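Galactose mutarotase-like protein (Clostridium acetobutylicum, PDB 3OS7) probably binds carbohydrate and may interconvert the anomers of aldose sugars. Local coordinates at residues F192-S206 with F261-V275. Numbering follows the deposited sequence.
Sequences FIEGSEDSNCRVKIS and FRGACIEDASKNTRV. With EDO (1,2-ethanediol), chain I.
The F192 ring packs against V275 and I266, beside the antiparallel pairing of strands 201-205 and 263-268, part of the beta-sandwich expected of galactose mutarotase-like folds. V275 CG2 sits almost on the ring normal, 3.5 Å from the F192 ring centroid, a CH-pi contact, while a water covers the opposite face. I266 CG2 meets the ring edge at CE2, and the same methyl also touches C201 CB. With CG between its backbone N and carbonyl carbon (chi1 53°), the F192 ring is turned so that its face meets V275. Farther along the same face, V203 and I266 lie side by side and I205 CG1 packs on A264 CB.

R202 pairs with E267 and K204 with C265 through two backbone hydrogen bonds each; beyond them, S206 OG accepts from G263 N at 2.9 Å. On the face carrying K204, its extended chain passes C265 SG to set NZ 3.0 Å from E267 OE2. R274 grips that same oxygen side-on through NE and NH2, which probably keeps E267 ionised; R274 also bridges to E339. At the hairpin end, D268 ties the 192-197 loop to the strand pair: the water on F192 bonds to D268 OD2 and F192 N, and S196 OG donates to the syn lone pair of D268 OD2 at 2.6 Å.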
loop_
_atom_site.group_PDB
_atom_site.type_symbol
_atom_site.label_atom_id
_atom_site.label_comp_id
_atom_site.label_asym_id
_atom_site.label_seq_id
_atom_site.Cartn_x
_atom_site.Cartn_y
_atom_site.Cartn_z
ATOM N N PHE A 192 11.610 6.647 12.162
ATOM C CA PHE A 192 11.170 7.686 11.239
ATOM C C PHE A 192 11.644 9.087 11.651
ATOM O O PHE A 192 11.321 10.081 11.002
ATOM C CB PHE A 192 9.651 7.633 11.085
ATOM C CG PHE A 192 8.884 7.674 12.404
ATOM C CD1 PHE A 192 8.805 8.838 13.135
ATOM C CD2 PHE A 192 8.230 6.546 12.884
ATOM C CE1 PHE A 192 8.097 8.883 14.317
ATOM C CE2 PHE A 192 7.537 6.595 14.079
ATOM C CZ PHE A 192 7.458 7.765 14.784
ATOM N N ILE A 193 12.442 9.161 12.718
ATOM C CA ILE A 193 12.993 10.430 13.172
ATOM C C ILE A 193 14.463 10.225 13.536
ATOM O O ILE A 193 14.861 9.139 13.947
ATOM C CB ILE A 193 12.152 10.999 14.350
ATOM C CG1 ILE A 193 12.605 12.413 14.715
ATOM C CG2 ILE A 193 12.184 10.065 15.575
ATOM C CD1 ILE A 193 11.501 13.250 15.333
ATOM N N GLU A 194 15.271 11.269 13.344
ATOM C CA GLU A 194 16.696 11.210 13.716
ATOM C C GLU A 194 16.876 11.215 15.235
ATOM O O GLU A 194 16.036 11.727 15.982
ATOM C CB GLU A 194 17.468 12.387 13.099
ATOM C CG GLU A 194 18.818 11.986 12.551
ATOM C CD GLU A 194 18.699 11.253 11.228
ATOM O OE1 GLU A 194 18.316 10.056 11.235
ATOM O OE2 GLU A 194 18.992 11.884 10.182
ATOM N N GLY A 195 17.970 10.625 15.698
ATOM C CA GLY A 195 18.255 10.579 17.128
ATOM C C GLY A 195 17.391 9.576 17.860
ATOM O O GLY A 195 17.163 9.688 19.068
ATOM N N SER A 196 16.888 8.596 17.124
ATOM C CA SER A 196 16.144 7.516 17.724
ATOM C C SER A 196 16.726 6.198 17.221
ATOM O O SER A 196 17.805 6.202 16.631
ATOM C CB SER A 196 14.674 7.649 17.396
ATOM O OG SER A 196 14.001 6.681 18.137
ATOM N N GLU A 197 16.052 5.078 17.462
ATOM C CA GLU A 197 16.595 3.778 17.104
ATOM C C GLU A 197 15.438 2.894 16.659
ATOM O O GLU A 197 14.316 3.114 17.129
ATOM C CB GLU A 197 17.280 3.156 18.338
ATOM C CG GLU A 197 18.592 2.474 18.055
ATOM C CD GLU A 197 19.705 3.469 17.714
ATOM O OE1 GLU A 197 20.203 4.164 18.631
ATOM O OE2 GLU A 197 20.095 3.542 16.528
ATOM N N ASP A 198 15.702 1.889 15.820
ATOM C CA ASP A 198 14.643 0.952 15.400
ATOM C C ASP A 198 13.931 0.275 16.598
ATOM O O ASP A 198 12.700 0.082 16.561
ATOM C CB ASP A 198 15.129 -0.079 14.355
ATOM C CG ASP A 198 16.347 -0.879 14.797
ATOM O OD1 ASP A 198 16.782 -0.736 15.957
ATOM O OD2 ASP A 198 16.865 -1.670 13.961
ATOM N N SER A 199 14.675 -0.005 17.676
ATOM C CA SER A 199 14.149 -0.628 18.903
ATOM C C SER A 199 13.216 0.281 19.708
ATOM O O SER A 199 12.562 -0.161 20.643
ATOM C CB SER A 199 15.324 -1.035 19.808
ATOM O OG SER A 199 16.129 0.092 20.138
ATOM N N ASN A 200 13.185 1.570 19.391
ATOM C CA ASN A 200 12.280 2.484 20.063
ATOM C C ASN A 200 10.871 2.475 19.474
ATOM O O ASN A 200 9.988 3.126 20.018
ATOM C CB ASN A 200 12.810 3.903 20.024
ATOM C CG ASN A 200 14.085 4.045 20.796
ATOM O OD1 ASN A 200 14.443 3.135 21.532
ATOM N ND2 ASN A 200 14.802 5.147 20.598
ATOM N N CYS A 201 10.675 1.778 18.358
ATOM C CA CYS A 201 9.403 1.847 17.646
ATOM C C CYS A 201 8.501 0.658 17.944
ATOM O O CYS A 201 8.946 -0.483 17.889
ATOM C CB CYS A 201 9.621 1.939 16.157
ATOM S SG CYS A 201 10.351 3.521 15.671
ATOM N N ARG A 202 7.222 0.950 18.215
ATOM C CA ARG A 202 6.210 -0.086 18.411
ATOM C C ARG A 202 5.136 0.047 17.346
ATOM O O ARG A 202 4.691 1.159 17.059
ATOM C CB ARG A 202 5.538 0.052 19.755
ATOM C CG ARG A 202 6.474 0.070 20.944
ATOM C CD ARG A 202 6.981 -1.293 21.226
ATOM N NE ARG A 202 7.439 -1.421 22.604
ATOM C CZ ARG A 202 7.515 -2.578 23.252
ATOM N NH1 ARG A 202 7.159 -3.722 22.645
ATOM N NH2 ARG A 202 7.928 -2.595 24.521
ATOM N N VAL A 203 4.712 -1.080 16.790
ATOM C CA VAL A 203 3.654 -1.095 15.768
ATOM C C VAL A 203 2.324 -1.632 16.345
ATOM O O VAL A 203 2.295 -2.695 16.946
ATOM C CB VAL A 203 4.052 -1.902 14.519
ATOM C CG1 VAL A 203 2.866 -1.961 13.544
ATOM C CG2 VAL A 203 5.249 -1.211 13.809
ATOM N N LYS A 204 1.246 -0.855 16.181
ATOM C CA LYS A 204 -0.120 -1.308 16.511
ATOM C C LYS A 204 -0.909 -1.433 15.229
ATOM O O LYS A 204 -0.681 -0.685 14.291
ATOM C CB LYS A 204 -0.818 -0.315 17.437
ATOM C CG LYS A 204 -0.108 -0.163 18.785
ATOM C CD LYS A 204 -0.617 1.044 19.559
ATOM C CE LYS A 204 0.031 1.100 20.927
ATOM N NZ LYS A 204 -0.567 2.161 21.768
ATOM N N ILE A 205 -1.783 -2.414 15.173
ATOM C CA ILE A 205 -2.606 -2.684 14.003
ATOM C C ILE A 205 -3.964 -3.163 14.497
ATOM O O ILE A 205 -4.030 -4.001 15.388
ATOM C CB ILE A 205 -2.029 -3.802 13.098
ATOM C CG1 ILE A 205 -0.580 -3.528 12.694
ATOM C CG2 ILE A 205 -2.907 -3.974 11.829
ATOM C CD1 ILE A 205 0.101 -4.744 11.987
ATOM N N SER A 206 -5.044 -2.698 13.860
ATOM C CA SER A 206 -6.409 -3.053 14.304
ATOM C C SER A 206 -6.817 -4.422 13.750
ATOM O O SER A 206 -7.701 -4.527 12.912
ATOM C CB SER A 206 -7.398 -1.946 13.898
ATOM O OG SER A 206 -7.424 -1.734 12.497
ATOM N N PHE A 261 -11.501 3.695 14.555
ATOM C CA PHE A 261 -10.256 3.755 13.808
ATOM C C PHE A 261 -9.996 2.390 13.236
ATOM O O PHE A 261 -10.215 1.384 13.912
ATOM C CB PHE A 261 -9.117 4.129 14.728
ATOM C CG PHE A 261 -7.764 4.121 14.051
ATOM C CD1 PHE A 261 -7.353 5.194 13.293
ATOM C CD2 PHE A 261 -6.936 3.027 14.152
ATOM C CE1 PHE A 261 -6.125 5.175 12.643
ATOM C CE2 PHE A 261 -5.704 3.010 13.511
ATOM C CZ PHE A 261 -5.302 4.074 12.775
ATOM N N ARG A 262 -9.550 2.375 11.983
ATOM C CA ARG A 262 -9.038 1.184 11.347
ATOM C C ARG A 262 -7.685 1.531 10.731
ATOM O O ARG A 262 -7.528 2.563 10.088
ATOM C CB ARG A 262 -9.999 0.661 10.287
ATOM C CG ARG A 262 -9.488 -0.574 9.498
ATOM C CD ARG A 262 -10.417 -1.016 8.354
ATOM N NE ARG A 262 -11.651 -1.491 8.950
ATOM C CZ ARG A 262 -12.377 -2.528 8.571
ATOM N NH1 ARG A 262 -12.043 -3.291 7.558
ATOM N NH2 ARG A 262 -13.468 -2.822 9.261
ATOM N N GLY A 263 -6.700 0.675 10.989
ATOM C CA GLY A 263 -5.384 0.861 10.398
ATOM C C GLY A 263 -4.275 0.535 11.355
ATOM O O GLY A 263 -4.419 -0.330 12.212
ATOM N N ALA A 264 -3.167 1.230 11.170
ATOM C CA ALA A 264 -1.957 0.974 11.916
ATOM C C ALA A 264 -1.353 2.249 12.418
ATOM O O ALA A 264 -1.644 3.348 11.940
ATOM C CB ALA A 264 -0.927 0.168 11.034
ATOM N N CYS A 265 -0.470 2.096 13.396
ATOM C CA CYS A 265 0.383 3.185 13.781
ATOM C C CYS A 265 1.723 2.696 14.252
ATOM O O CYS A 265 1.868 1.535 14.629
ATOM C CB CYS A 265 -0.262 4.104 14.815
ATOM S SG CYS A 265 -0.393 3.439 16.482
ATOM N N ILE A 266 2.695 3.599 14.172
ATOM C CA ILE A 266 4.071 3.340 14.600
ATOM C C ILE A 266 4.381 4.420 15.633
ATOM O O ILE A 266 4.340 5.610 15.317
ATOM C CB ILE A 266 5.088 3.411 13.460
ATOM C CG1 ILE A 266 4.647 2.559 12.271
ATOM C CG2 ILE A 266 6.501 3.018 13.967
ATOM C CD1 ILE A 266 5.580 2.715 11.007
ATOM N N GLU A 267 4.637 3.994 16.869
ATOM C CA GLU A 267 4.841 4.885 18.012
ATOM C C GLU A 267 6.310 4.849 18.404
ATOM O O GLU A 267 6.884 3.773 18.583
ATOM C CB GLU A 267 4.006 4.443 19.222
ATOM C CG GLU A 267 2.497 4.711 19.057
ATOM C CD GLU A 267 1.661 4.302 20.234
ATOM O OE1 GLU A 267 2.216 3.797 21.236
ATOM O OE2 GLU A 267 0.436 4.513 20.164
ATOM N N ASP A 268 6.884 6.037 18.532
ATOM C CA ASP A 268 8.206 6.235 19.130
ATOM C C ASP A 268 8.024 7.108 20.375
ATOM O O ASP A 268 8.056 8.347 20.327
ATOM C CB ASP A 268 9.147 6.884 18.120
ATOM C CG ASP A 268 10.569 6.908 18.588
ATOM O OD1 ASP A 268 10.776 6.817 19.829
ATOM O OD2 ASP A 268 11.467 7.011 17.713
ATOM N N ALA A 269 7.786 6.436 21.488
ATOM C CA ALA A 269 7.572 7.088 22.767
ATOM C C ALA A 269 8.762 7.976 23.139
ATOM O O ALA A 269 8.578 9.063 23.660
ATOM C CB ALA A 269 7.263 6.003 23.911
ATOM N N SER A 270 9.965 7.533 22.805
ATOM C CA SER A 270 11.190 8.285 23.109
ATOM C C SER A 270 11.152 9.684 22.494
ATOM O O SER A 270 11.764 10.616 23.026
ATOM C CB SER A 270 12.442 7.511 22.649
ATOM O OG SER A 270 12.746 7.727 21.264
ATOM N N LYS A 271 10.427 9.839 21.377
ATOM C CA LYS A 271 10.275 11.150 20.730
ATOM C C LYS A 271 8.850 11.711 20.823
ATOM O O LYS A 271 8.532 12.712 20.195
ATOM C CB LYS A 271 10.714 11.030 19.273
ATOM C CG LYS A 271 12.171 10.645 19.120
ATOM C CD LYS A 271 13.060 11.789 19.622
ATOM C CE LYS A 271 14.533 11.553 19.355
ATOM N NZ LYS A 271 15.309 12.784 19.734
ATOM N N ASN A 272 8.001 11.067 21.617
ATOM C CA ASN A 272 6.602 11.473 21.791
ATOM C C ASN A 272 5.833 11.700 20.478
ATOM O O ASN A 272 4.976 12.589 20.397
ATOM C CB ASN A 272 6.450 12.732 22.670
ATOM C CG ASN A 272 5.066 12.796 23.323
ATOM O OD1 ASN A 272 4.693 11.879 24.046
ATOM N ND2 ASN A 272 4.288 13.838 23.029
ATOM N N THR A 273 6.133 10.877 19.492
ATOM C CA THR A 273 5.538 10.987 18.161
ATOM C C THR A 273 4.996 9.651 17.660
ATOM O O THR A 273 5.624 8.613 17.813
ATOM C CB THR A 273 6.617 11.477 17.159
ATOM O OG1 THR A 273 7.259 12.638 17.696
ATOM C CG2 THR A 273 6.016 11.814 15.778
ATOM N N ARG A 274 3.832 9.716 16.996
ATOM C CA ARG A 274 3.166 8.557 16.410
ATOM C C ARG A 274 2.946 8.835 14.919
ATOM O O ARG A 274 2.473 9.921 14.569
ATOM C CB ARG A 274 1.803 8.358 17.085
ATOM C CG ARG A 274 1.030 7.233 16.523
ATOM C CD ARG A 274 -0.345 7.124 17.109
ATOM N NE ARG A 274 -0.288 6.824 18.528
ATOM C CZ ARG A 274 -0.626 7.641 19.507
ATOM N NH1 ARG A 274 -1.048 8.862 19.248
ATOM N NH2 ARG A 274 -0.492 7.232 20.777
ATOM N N VAL A 275 3.291 7.871 14.066
ATOM C CA VAL A 275 2.920 7.894 12.650
ATOM C C VAL A 275 1.658 7.062 12.493
ATOM O O VAL A 275 1.585 5.948 12.997
ATOM C CB VAL A 275 4.034 7.343 11.736
ATOM C CG1 VAL A 275 3.499 7.105 10.322
ATOM C CG2 VAL A 275 5.242 8.336 11.721
HETATM C C1 EDO I . 14.765 7.757 8.703
HETATM O O1 EDO I . 15.689 7.908 7.626
HETATM C C2 EDO I . 15.475 8.122 9.992
HETATM O O2 EDO I . 15.659 9.540 10.013
HETATM O O HOH W 1 10.790 6.848 15.038
#